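PDB 3OWA: acyl-CoA dehydrogenase from Bacillus anthracis, which probably oxidises acyl-CoA thioesters to enoyl-CoAs, using bound FAD to take up the electrons. Local coordinates for residues Ala162-Arg170 against Tyr199-Phe210. Numbering follows the deposited sequence.
Sequences ALGAKTTAR and YAKIDGEHFSAF
Lys201 and Phe207 receive residues 162-167 as the chain runs into strand 168-170, which pairs in parallel with strand 199-202 in the middle beta domain of the acyl-CoA dehydrogenase fold. The pairing shows how backbone bonds fix a register while side chains pack against the residues that lead into it. Lys201 N gives a nearly straight hydrogen bond to Thr167 O (2.8 Å, 169° at the hydrogen). Lys201 O then takes Ala169 N and Gly204 N from opposite faces of its carbonyl plane, so one oxygen serves both the sheet and the type II turn Lys201-Gly204.

The Lys201 chain, fully extended beyond CG, runs alongside residues 163-165 and packs CE 3.3 Å from Ala165 O. Its NZ makes a weak hydrogen bond to Leu163 O, and a water bridges NZ to Ala165 O. Phe207 has CG anti to the backbone N (chi1 -178°), which turns its ring toward Leu163 and Ala165: Leu163 CD2 lies over one face, offset toward the rim, in a CH-pi contact 3.9 Å from the centroid, while Ala165 CB sits at the edge. Beyond, Thr167 OG1 is hydrogen-bonded to Glu155 OE2, leaving CG2 to meet Ala200 CB. On the sheet face that carries Ala169 and Ile202, Ala169 CB touches Phe210 CZ at 3.7 Å.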
loop_
_atom_site.group_PDB
_atom_site.type_symbol
_atom_site.label_atom_id
_atom_site.label_comp_id
_atom_site.label_asym_id
_atom_site.label_seq_id
_atom_site.Cartn_x
_atom_site.Cartn_y
_atom_site.Cartn_z
ATOM N N ALA A 162 -19.034 4.675 17.523
ATOM C CA ALA A 162 -18.663 5.778 18.381
ATOM C C ALA A 162 -19.757 6.116 19.400
ATOM O O ALA A 162 -19.450 6.698 20.428
ATOM C CB ALA A 162 -18.339 7.002 17.509
ATOM N N LEU A 163 -21.013 5.716 19.132
ATOM C CA LEU A 163 -22.120 5.962 20.081
ATOM C C LEU A 163 -22.174 4.915 21.187
ATOM O O LEU A 163 -22.967 5.026 22.128
ATOM C CB LEU A 163 -23.481 6.034 19.345
ATOM C CG LEU A 163 -23.578 6.938 18.105
ATOM C CD1 LEU A 163 -24.986 6.912 17.529
ATOM C CD2 LEU A 163 -23.106 8.375 18.370
ATOM N N GLY A 164 -21.333 3.885 21.073
ATOM C CA GLY A 164 -21.146 2.922 22.160
ATOM C C GLY A 164 -20.249 3.436 23.307
ATOM O O GLY A 164 -19.851 2.664 24.173
ATOM N N ALA A 165 -19.947 4.739 23.335
ATOM C CA ALA A 165 -19.153 5.315 24.434
ATOM C C ALA A 165 -19.676 4.856 25.798
ATOM O O ALA A 165 -20.890 4.800 26.033
ATOM C CB ALA A 165 -19.155 6.821 24.363
ATOM N N LYS A 166 -18.754 4.517 26.683
ATOM C CA LYS A 166 -19.084 4.084 28.059
ATOM C C LYS A 166 -18.779 5.167 29.132
ATOM O O LYS A 166 -19.172 5.023 30.289
ATOM C CB LYS A 166 -18.311 2.816 28.364
ATOM C CG LYS A 166 -18.962 1.555 27.791
ATOM C CD LYS A 166 -18.018 0.357 27.964
ATOM C CE LYS A 166 -18.509 -0.894 27.194
ATOM N NZ LYS A 166 -19.709 -1.548 27.796
ATOM N N THR A 167 -18.091 6.249 28.760
ATOM C CA THR A 167 -17.962 7.395 29.676
ATOM C C THR A 167 -19.338 7.933 30.125
ATOM O O THR A 167 -20.214 8.226 29.302
ATOM C CB THR A 167 -17.144 8.545 29.012
ATOM O OG1 THR A 167 -15.848 8.040 28.676
ATOM C CG2 THR A 167 -16.972 9.783 29.942
ATOM N N THR A 168 -19.508 8.074 31.436
ATOM C CA THR A 168 -20.747 8.559 32.028
ATOM C C THR A 168 -20.641 9.978 32.575
ATOM O O THR A 168 -19.536 10.477 32.881
ATOM C CB THR A 168 -21.172 7.657 33.182
ATOM O OG1 THR A 168 -20.130 7.638 34.156
ATOM C CG2 THR A 168 -21.421 6.245 32.675
ATOM N N ALA A 169 -21.797 10.611 32.719
ATOM C CA ALA A 169 -21.912 11.941 33.268
ATOM C C ALA A 169 -23.164 11.992 34.148
ATOM O O ALA A 169 -24.274 11.585 33.725
ATOM C CB ALA A 169 -21.965 12.998 32.172
ATOM N N ARG A 170 -23.001 12.489 35.355
ATOM C CA ARG A 170 -24.079 12.546 36.314
ATOM C C ARG A 170 -24.056 13.859 37.048
ATOM O O ARG A 170 -23.046 14.272 37.526
ATOM C CB ARG A 170 -23.968 11.405 37.300
ATOM C CG ARG A 170 -24.321 11.812 38.706
ATOM C CD ARG A 170 -23.651 10.969 39.772
ATOM N NE ARG A 170 -22.827 11.738 40.702
ATOM C CZ ARG A 170 -21.612 11.375 41.079
ATOM N NH1 ARG A 170 -20.935 12.105 41.931
ATOM N NH2 ARG A 170 -21.074 10.274 40.603
ATOM N N TYR A 199 -17.451 13.498 24.715
ATOM C CA TYR A 199 -18.784 12.912 24.627
ATOM C C TYR A 199 -18.938 11.908 25.731
ATOM O O TYR A 199 -18.004 11.134 25.984
ATOM C CB TYR A 199 -18.901 12.167 23.303
ATOM C CG TYR A 199 -19.021 13.070 22.115
ATOM C CD1 TYR A 199 -20.287 13.431 21.615
ATOM C CD2 TYR A 199 -17.888 13.533 21.449
ATOM C CE1 TYR A 199 -20.409 14.241 20.478
ATOM C CE2 TYR A 199 -18.012 14.350 20.317
ATOM C CZ TYR A 199 -19.254 14.693 19.835
ATOM O OH TYR A 199 -19.320 15.484 18.682
ATOM N N ALA A 200 -20.106 11.911 26.400
ATOM C CA ALA A 200 -20.357 11.032 27.542
ATOM C C ALA A 200 -21.861 10.792 27.612
ATOM O O ALA A 200 -22.623 11.576 27.056
ATOM C CB ALA A 200 -19.887 11.668 28.849
ATOM N N LYS A 201 -22.285 9.732 28.287
ATOM C CA LYS A 201 -23.717 9.466 28.418
ATOM C C LYS A 201 -24.235 9.909 29.782
ATOM O O LYS A 201 -23.845 9.347 30.799
ATOM C CB LYS A 201 -24.052 7.991 28.158
ATOM C CG LYS A 201 -23.784 7.572 26.733
ATOM C CD LYS A 201 -24.134 6.095 26.507
ATOM C CE LYS A 201 -23.905 5.737 25.035
ATOM N NZ LYS A 201 -24.338 4.315 24.766
ATOM N N ILE A 202 -25.096 10.935 29.783
ATOM C CA ILE A 202 -25.741 11.420 31.016
ATOM C C ILE A 202 -26.569 10.305 31.631
ATOM O O ILE A 202 -27.355 9.708 30.940
ATOM C CB ILE A 202 -26.562 12.696 30.767
ATOM C CG1 ILE A 202 -25.590 13.830 30.405
ATOM C CG2 ILE A 202 -27.417 13.049 32.024
ATOM C CD1 ILE A 202 -26.206 15.068 29.807
ATOM N N ASP A 203 -26.337 10.009 32.911
ATOM C CA ASP A 203 -26.915 8.847 33.606
ATOM C C ASP A 203 -26.661 7.530 32.887
ATOM O O ASP A 203 -27.387 6.561 33.080
ATOM C CB ASP A 203 -28.427 9.033 33.869
ATOM C CG ASP A 203 -28.728 10.290 34.675
ATOM O OD1 ASP A 203 -29.821 10.863 34.472
ATOM O OD2 ASP A 203 -27.873 10.720 35.492
ATOM N N GLY A 204 -25.623 7.503 32.056
ATOM C CA GLY A 204 -25.274 6.301 31.318
ATOM C C GLY A 204 -26.280 5.978 30.233
ATOM O O GLY A 204 -26.317 4.855 29.734
ATOM N N GLU A 205 -27.066 6.978 29.845
ATOM C CA GLU A 205 -28.174 6.773 28.928
ATOM C C GLU A 205 -28.127 7.727 27.729
ATOM O O GLU A 205 -28.219 7.280 26.597
ATOM C CB GLU A 205 -29.499 6.932 29.691
ATOM C CG GLU A 205 -30.687 6.244 29.051
ATOM C CD GLU A 205 -30.599 4.704 29.052
ATOM O OE1 GLU A 205 -29.752 4.120 29.781
ATOM O OE2 GLU A 205 -31.400 4.076 28.316
ATOM N N HIS A 206 -27.936 9.019 27.988
ATOM C CA HIS A 206 -28.160 10.058 26.997
ATOM C C HIS A 206 -26.831 10.639 26.478
ATOM O O HIS A 206 -26.158 11.438 27.170
ATOM C CB HIS A 206 -29.029 11.177 27.579
ATOM C CG HIS A 206 -30.363 10.719 28.090
ATOM N ND1 HIS A 206 -30.820 11.034 29.352
ATOM C CD2 HIS A 206 -31.339 9.977 27.514
ATOM C CE1 HIS A 206 -32.021 10.508 29.530
ATOM N NE2 HIS A 206 -32.353 9.850 28.437
ATOM N N PHE A 207 -26.505 10.250 25.245
ATOM C CA PHE A 207 -25.231 10.546 24.605
ATOM C C PHE A 207 -25.162 12.043 24.338
ATOM O O PHE A 207 -26.000 12.589 23.603
ATOM C CB PHE A 207 -25.152 9.750 23.309
ATOM C CG PHE A 207 -23.860 9.916 22.553
ATOM C CD1 PHE A 207 -22.751 9.146 22.891
ATOM C CD2 PHE A 207 -23.767 10.830 21.490
ATOM C CE1 PHE A 207 -21.539 9.278 22.178
ATOM C CE2 PHE A 207 -22.573 10.975 20.770
ATOM C CZ PHE A 207 -21.459 10.200 21.111
ATOM N N SER A 208 -24.181 12.708 24.952
ATOM C CA SER A 208 -24.141 14.181 24.988
ATOM C C SER A 208 -22.706 14.735 24.878
ATOM O O SER A 208 -21.787 14.042 25.198
ATOM C CB SER A 208 -24.767 14.685 26.319
ATOM O OG SER A 208 -26.084 14.182 26.500
ATOM N N ALA A 209 -22.534 15.973 24.420
ATOM C CA ALA A 209 -21.202 16.556 24.303
ATOM C C ALA A 209 -20.986 17.593 25.386
ATOM O O ALA A 209 -21.949 18.242 25.811
ATOM C CB ALA A 209 -21.009 17.168 22.912
ATOM N N PHE A 210 -19.727 17.761 25.819
ATOM C CA PHE A 210 -19.374 18.681 26.917
ATOM C C PHE A 210 -18.100 19.411 26.579
ATOM O O PHE A 210 -17.180 18.826 25.986
ATOM C CB PHE A 210 -19.092 17.912 28.212
ATOM C CG PHE A 210 -20.282 17.144 28.747
ATOM C CD1 PHE A 210 -21.109 17.717 29.698
ATOM C CD2 PHE A 210 -20.550 15.863 28.316
ATOM C CE1 PHE A 210 -22.217 17.022 30.220
ATOM C CE2 PHE A 210 -21.650 15.141 28.824
ATOM C CZ PHE A 210 -22.494 15.745 29.785
HETATM O O HOH W 1 -22.647 2.734 26.019
#